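Local coordinates for protein xylulose kinase (Bifidobacterium adolescentis ATCC 15703, PDB 3I8B) that probably phosphorylates D-xylulose to D-xylulose 5-phosphate at the expense of ATP, as a sugar kinase of the FGGY family, at residues C17-T22 and E54-A59; K146-A151 and A218-A223. All coordinates share one frame; numbering follows the deposited sequence.

Contact 1: residues C17-T22 and E54-A59; sequences CKVRVT and EAAEQA
Val19 sets its two methyls against Ala55, Ala56 and Ala59: one lies on the last turn of the helix, the other on Ala59, just past its end. Val19 CG2, anti to the carbonyl carbon, reaches Ala55 CB at 3.8 Å and lies equally near the backbone N of Ala56. Val19 CG1 is anti to the backbone N (chi1 175°) and turns the other way, meeting Ala59 CB at 4.0 Å. The strand's main chain takes part as well: Ala55 CB lies 3.6 Å from Cys17 O, and Ala59 CB 3.9 Å from Val19 O, so alanine methyls rest on peptide carbonyls. At the far end, Val21 CG2 comes to 4.0 Å from Ala59 O, a carbonyl that accepts a hydrogen bond from Arg31. With no hydrogen bond between strand and helix, the contact rests on van der Waals fit, and the small alanines let the two axes approach to 7.3 Å. Alternate strand residues Cys17, Val19 and Val21 direct their CB atoms at the helix, while Lys18 and Arg20 point to the other face, where Arg20 touches helix 460-474. This is helix 46-58 packed on one face of the N-terminal sheet, of the actin-like ATPase type, with strand 16-23 held between strands 29-36 and 6-12 and Leu62 touching both Val19 and Val21.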
loop_
_atom_site.group_PDB
_atom_site.type_symbol
_atom_site.label_atom_id
_atom_site.label_comp_id
_atom_site.label_asym_id
_atom_site.label_seq_id
_atom_site.Cartn_x
_atom_site.Cartn_y
_atom_site.Cartn_z
ATOM N N CYS A 17 6.079 5.561 14.443
ATOM C CA CYS A 17 7.059 6.209 13.602
ATOM C C CYS A 17 8.435 5.571 13.833
ATOM O O CYS A 17 8.857 5.395 14.965
ATOM C CB CYS A 17 7.121 7.700 13.908
ATOM S SG CYS A 17 7.924 8.658 12.593
ATOM N N LYS A 18 9.128 5.229 12.758
ATOM C CA LYS A 18 10.491 4.709 12.873
ATOM C C LYS A 18 11.434 5.644 12.142
ATOM O O LYS A 18 11.072 6.195 11.100
ATOM C CB LYS A 18 10.584 3.305 12.290
ATOM C CG LYS A 18 9.836 2.270 13.124
ATOM C CD LYS A 18 9.577 1.020 12.329
ATOM C CE LYS A 18 8.905 -0.034 13.196
ATOM N NZ LYS A 18 8.377 -1.102 12.307
ATOM N N VAL A 19 12.632 5.836 12.693
ATOM C CA VAL A 19 13.654 6.657 12.040
ATOM C C VAL A 19 14.946 5.859 11.895
ATOM O O VAL A 19 15.560 5.465 12.887
ATOM C CB VAL A 19 13.946 7.954 12.816
ATOM C CG1 VAL A 19 15.093 8.708 12.157
ATOM C CG2 VAL A 19 12.702 8.844 12.886
ATOM N N ARG A 20 15.348 5.599 10.660
ATOM C CA ARG A 20 16.543 4.813 10.421
ATOM C C ARG A 20 17.675 5.649 9.814
ATOM O O ARG A 20 17.746 5.865 8.598
ATOM C CB ARG A 20 16.220 3.626 9.530
ATOM C CG ARG A 20 17.300 2.548 9.500
ATOM C CD ARG A 20 16.947 1.585 8.393
ATOM N NE ARG A 20 17.703 0.339 8.362
ATOM C CZ ARG A 20 18.843 0.163 7.700
ATOM N NH1 ARG A 20 19.407 1.177 7.055
ATOM N NH2 ARG A 20 19.429 -1.028 7.698
ATOM N N VAL A 21 18.569 6.125 10.665
ATOM C CA VAL A 21 19.741 6.831 10.166
ATOM C C VAL A 21 20.647 5.801 9.495
ATOM O O VAL A 21 21.026 4.789 10.104
ATOM C CB VAL A 21 20.464 7.577 11.289
ATOM C CG1 VAL A 21 21.681 8.320 10.736
ATOM C CG2 VAL A 21 19.501 8.536 11.993
ATOM N N THR A 22 20.981 6.022 8.231
ATOM C CA THR A 22 21.680 4.966 7.515
ATOM C C THR A 22 22.812 5.460 6.626
ATOM O O THR A 22 22.811 6.604 6.162
ATOM C CB THR A 22 20.688 4.002 6.748
ATOM O OG1 THR A 22 20.909 4.018 5.337
ATOM C CG2 THR A 22 19.269 4.328 7.041
ATOM N N GLU A 54 10.019 12.195 18.807
ATOM C CA GLU A 54 10.512 11.293 19.844
ATOM C C GLU A 54 11.354 10.186 19.218
ATOM O O GLU A 54 12.387 9.791 19.759
ATOM C CB GLU A 54 9.337 10.701 20.642
ATOM C CG GLU A 54 9.730 9.616 21.652
ATOM C CD GLU A 54 8.540 8.785 22.125
ATOM O OE1 GLU A 54 7.407 9.337 22.190
ATOM O OE2 GLU A 54 8.743 7.582 22.435
ATOM N N ALA A 55 10.916 9.708 18.057
ATOM C CA ALA A 55 11.637 8.687 17.305
ATOM C C ALA A 55 12.991 9.196 16.846
ATOM O O ALA A 55 13.999 8.487 16.968
ATOM C CB ALA A 55 10.816 8.232 16.095
ATOM N N ALA A 56 13.012 10.413 16.296
ATOM C CA ALA A 56 14.262 11.017 15.814
ATOM C C ALA A 56 15.268 11.277 16.948
ATOM O O ALA A 56 16.477 11.094 16.781
ATOM C CB ALA A 56 13.971 12.316 15.056
ATOM N N GLU A 57 14.761 11.728 18.092
ATOM C CA GLU A 57 15.586 11.932 19.277
ATOM C C GLU A 57 16.203 10.613 19.739
ATOM O O GLU A 57 17.382 10.557 20.076
ATOM C CB GLU A 57 14.757 12.563 20.404
ATOM C CG GLU A 57 14.584 14.068 20.265
ATOM C CD GLU A 57 15.926 14.798 20.269
ATOM O OE1 GLU A 57 16.566 14.896 21.343
ATOM O OE2 GLU A 57 16.347 15.278 19.200
ATOM N N GLN A 58 15.396 9.556 19.765
ATOM C CA GLN A 58 15.883 8.236 20.144
ATOM C C GLN A 58 16.959 7.751 19.177
ATOM O O GLN A 58 17.870 7.017 19.566
ATOM C CB GLN A 58 14.737 7.214 20.225
ATOM C CG GLN A 58 15.207 5.866 20.779
ATOM C CD GLN A 58 14.092 4.862 20.971
ATOM O OE1 GLN A 58 13.825 4.425 22.091
ATOM N NE2 GLN A 58 13.444 4.481 19.884
ATOM N N ALA A 59 16.843 8.171 17.917
ATOM C CA ALA A 59 17.822 7.827 16.893
ATOM C C ALA A 59 19.033 8.765 16.929
ATOM O O ALA A 59 19.852 8.743 16.019
ATOM C CB ALA A 59 17.179 7.859 15.498
#

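Contact 2: residues K146-A151 and A218-A223; sequences KVAWVA and AMVLEA
Val147 opens the contact by offering CG1 to Val220 CG2 at 3.9 Å, the two side chains crossing at about a right angle. Val147 CG1 also approaches Leu221 CD2, 4.3 Å away; the leucine's CB leaves its helix away from this neighbour, yet the branch end swings back toward it. One residue on, Ala148 packs its methyl against Val220: Ala148 CB is 3.7 Å from Val220 CB, and Val220 CG1 touches the same methyl. Val220 CG2, placed between its own backbone N and carbonyl carbon (chi1 -49°), lies over the backbone of Ala148, 3.8 Å from Ala148 N. Val220 thus lies against both Val147 and Ala148. The pair is helix 143-153 beside helix 214-225, running nearly parallel at 17°, within the N-terminal domain of this FGGY kinase. Their axes come to 8.0 Å, a close spacing allowed by alanine at two of the three touching positions of the first helix. Ala148 O adds a polar link: a water donates to it at 3.2 Å and to Val220 O at 2.8 Å, bridging the helices where no direct hydrogen bond joins them. The next two residues turn to other neighbours. Ala151 returns to the interface with its CB 3.3 Å from Val220 O, a tight approach of a methyl to the carbonyl that also holds the water. Val158 of helix 155-158 touches both Ala151 and Leu221.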
loop_
_atom_site.group_PDB
_atom_site.type_symbol
_atom_site.label_atom_id
_atom_site.label_comp_id
_atom_site.label_asym_id
_atom_site.label_seq_id
_atom_site.Cartn_x
_atom_site.Cartn_y
_atom_site.Cartn_z
ATOM N N LYS A 146 -12.817 9.619 1.577
ATOM C CA LYS A 146 -12.784 10.326 2.858
ATOM C C LYS A 146 -13.278 11.761 2.689
ATOM O O LYS A 146 -14.072 12.264 3.497
ATOM C CB LYS A 146 -11.364 10.354 3.439
ATOM C CG LYS A 146 -10.672 9.006 3.543
ATOM C CD LYS A 146 -11.545 7.954 4.255
ATOM C CE LYS A 146 -10.689 6.750 4.643
ATOM N NZ LYS A 146 -11.519 5.629 5.166
ATOM N N VAL A 147 -12.804 12.409 1.632
ATOM C CA VAL A 147 -13.212 13.776 1.340
ATOM C C VAL A 147 -14.709 13.811 1.074
ATOM O O VAL A 147 -15.406 14.675 1.582
ATOM C CB VAL A 147 -12.452 14.363 0.142
ATOM C CG1 VAL A 147 -12.953 15.791 -0.162
ATOM C CG2 VAL A 147 -10.939 14.346 0.414
ATOM N N ALA A 148 -15.186 12.854 0.284
ATOM C CA ALA A 148 -16.621 12.650 0.074
ATOM C C ALA A 148 -17.402 12.539 1.382
ATOM O O ALA A 148 -18.452 13.159 1.547
ATOM C CB ALA A 148 -16.852 11.412 -0.764
ATOM N N TRP A 149 -16.888 11.739 2.306
ATOM C CA TRP A 149 -17.558 11.507 3.569
ATOM C C TRP A 149 -17.656 12.809 4.357
ATOM O O TRP A 149 -18.683 13.107 4.982
ATOM C CB TRP A 149 -16.819 10.438 4.383
ATOM C CG TRP A 149 -17.463 10.193 5.716
ATOM C CD1 TRP A 149 -18.345 9.199 6.031
ATOM C CD2 TRP A 149 -17.299 10.977 6.905
ATOM N NE1 TRP A 149 -18.733 9.309 7.342
ATOM C CE2 TRP A 149 -18.099 10.389 7.905
ATOM C CE3 TRP A 149 -16.529 12.107 7.228
ATOM C CZ2 TRP A 149 -18.168 10.900 9.202
ATOM C CZ3 TRP A 149 -16.601 12.618 8.508
ATOM C CH2 TRP A 149 -17.416 12.013 9.483
ATOM N N VAL A 150 -16.577 13.585 4.329
ATOM C CA VAL A 150 -16.542 14.854 5.038
ATOM C C VAL A 150 -17.538 15.836 4.424
ATOM O O VAL A 150 -18.187 16.602 5.142
ATOM C CB VAL A 150 -15.124 15.479 5.041
ATOM C CG1 VAL A 150 -15.161 16.855 5.690
ATOM C CG2 VAL A 150 -14.143 14.565 5.775
ATOM N N ALA A 151 -17.660 15.823 3.098
ATOM C CA ALA A 151 -18.631 16.706 2.448
ATOM C C ALA A 151 -20.043 16.315 2.860
ATOM O O ALA A 151 -20.905 17.170 3.063
ATOM C CB ALA A 151 -18.490 16.662 0.936
ATOM N N ALA A 218 -14.363 17.873 -7.275
ATOM C CA ALA A 218 -15.604 18.640 -7.393
ATOM C C ALA A 218 -16.808 17.719 -7.249
ATOM O O ALA A 218 -17.811 18.068 -6.629
ATOM C CB ALA A 218 -15.666 19.383 -8.747
HETATM N N MSE A 219 -16.702 16.534 -7.833
HETATM C CA MSE A 219 -17.821 15.598 -7.851
HETATM C C MSE A 219 -18.306 15.276 -6.445
HETATM O O MSE A 219 -19.511 15.127 -6.218
HETATM C CB MSE A 219 -17.433 14.322 -8.595
HETATM C CG MSE A 219 -18.313 13.118 -8.298
HETATM SE SE MSE A 219 -17.685 11.535 -9.294
HETATM C CE MSE A 219 -17.941 12.173 -11.131
ATOM N N VAL A 220 -17.374 15.169 -5.496
ATOM C CA VAL A 220 -17.760 14.845 -4.117
ATOM C C VAL A 220 -18.071 16.071 -3.260
ATOM O O VAL A 220 -18.762 15.959 -2.248
ATOM C CB VAL A 220 -16.726 13.927 -3.411
ATOM C CG1 VAL A 220 -16.380 12.747 -4.312
ATOM C CG2 VAL A 220 -15.462 14.712 -3.013
ATOM N N LEU A 221 -17.558 17.234 -3.664
ATOM C CA LEU A 221 -17.831 18.490 -2.965
ATOM C C LEU A 221 -19.240 19.012 -3.267
ATOM O O LEU A 221 -19.796 19.821 -2.519
ATOM C CB LEU A 221 -16.803 19.559 -3.355
ATOM C CG LEU A 221 -15.369 19.314 -2.866
ATOM C CD1 LEU A 221 -14.408 20.415 -3.319
ATOM C CD2 LEU A 221 -15.315 19.127 -1.330
ATOM N N GLU A 222 -19.798 18.551 -4.378
ATOM C CA GLU A 222 -21.095 19.030 -4.851
ATOM C C GLU A 222 -22.173 18.895 -3.788
ATOM O O GLU A 222 -23.027 19.776 -3.656
ATOM C CB GLU A 222 -21.494 18.263 -6.118
ATOM C CG GLU A 222 -22.743 18.744 -6.838
ATOM C CD GLU A 222 -22.711 18.350 -8.309
ATOM O OE1 GLU A 222 -21.851 18.873 -9.061
ATOM O OE2 GLU A 222 -23.519 17.501 -8.708
ATOM N N ALA A 223 -22.113 17.803 -3.026
ATOM C CA ALA A 223 -23.091 17.526 -1.982
ATOM C C ALA A 223 -23.183 18.648 -0.963
ATOM O O ALA A 223 -24.265 18.941 -0.455
ATOM C CB ALA A 223 -22.770 16.213 -1.275
HETATM O O HOH W 1 -19.985 13.714 -1.173
#

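How the contacts relate
Contact 1 closes along the chain before contact 2 opens, and all four segments belong to the N-terminal domain of the FGGY kinase. Their centres are about 36 Å apart and their nearest atoms about 19 Å, so neither touches the other. Contact 1 joins strand 16-23 of the five-stranded sheet to helix 46-58; contact 2 lies in a separate helical region, where helix 99-110 touches both 143-153 and 214-225, and helix 227-236 lies against 214-225. Asp11, predicted to be important for activity, is about 7 Å from the Cys17 side chain; the putative substrate-binding His75 is about 10 Å from that of Val147. The contacts thus join elements in two separate parts of one domain, sheet and helices.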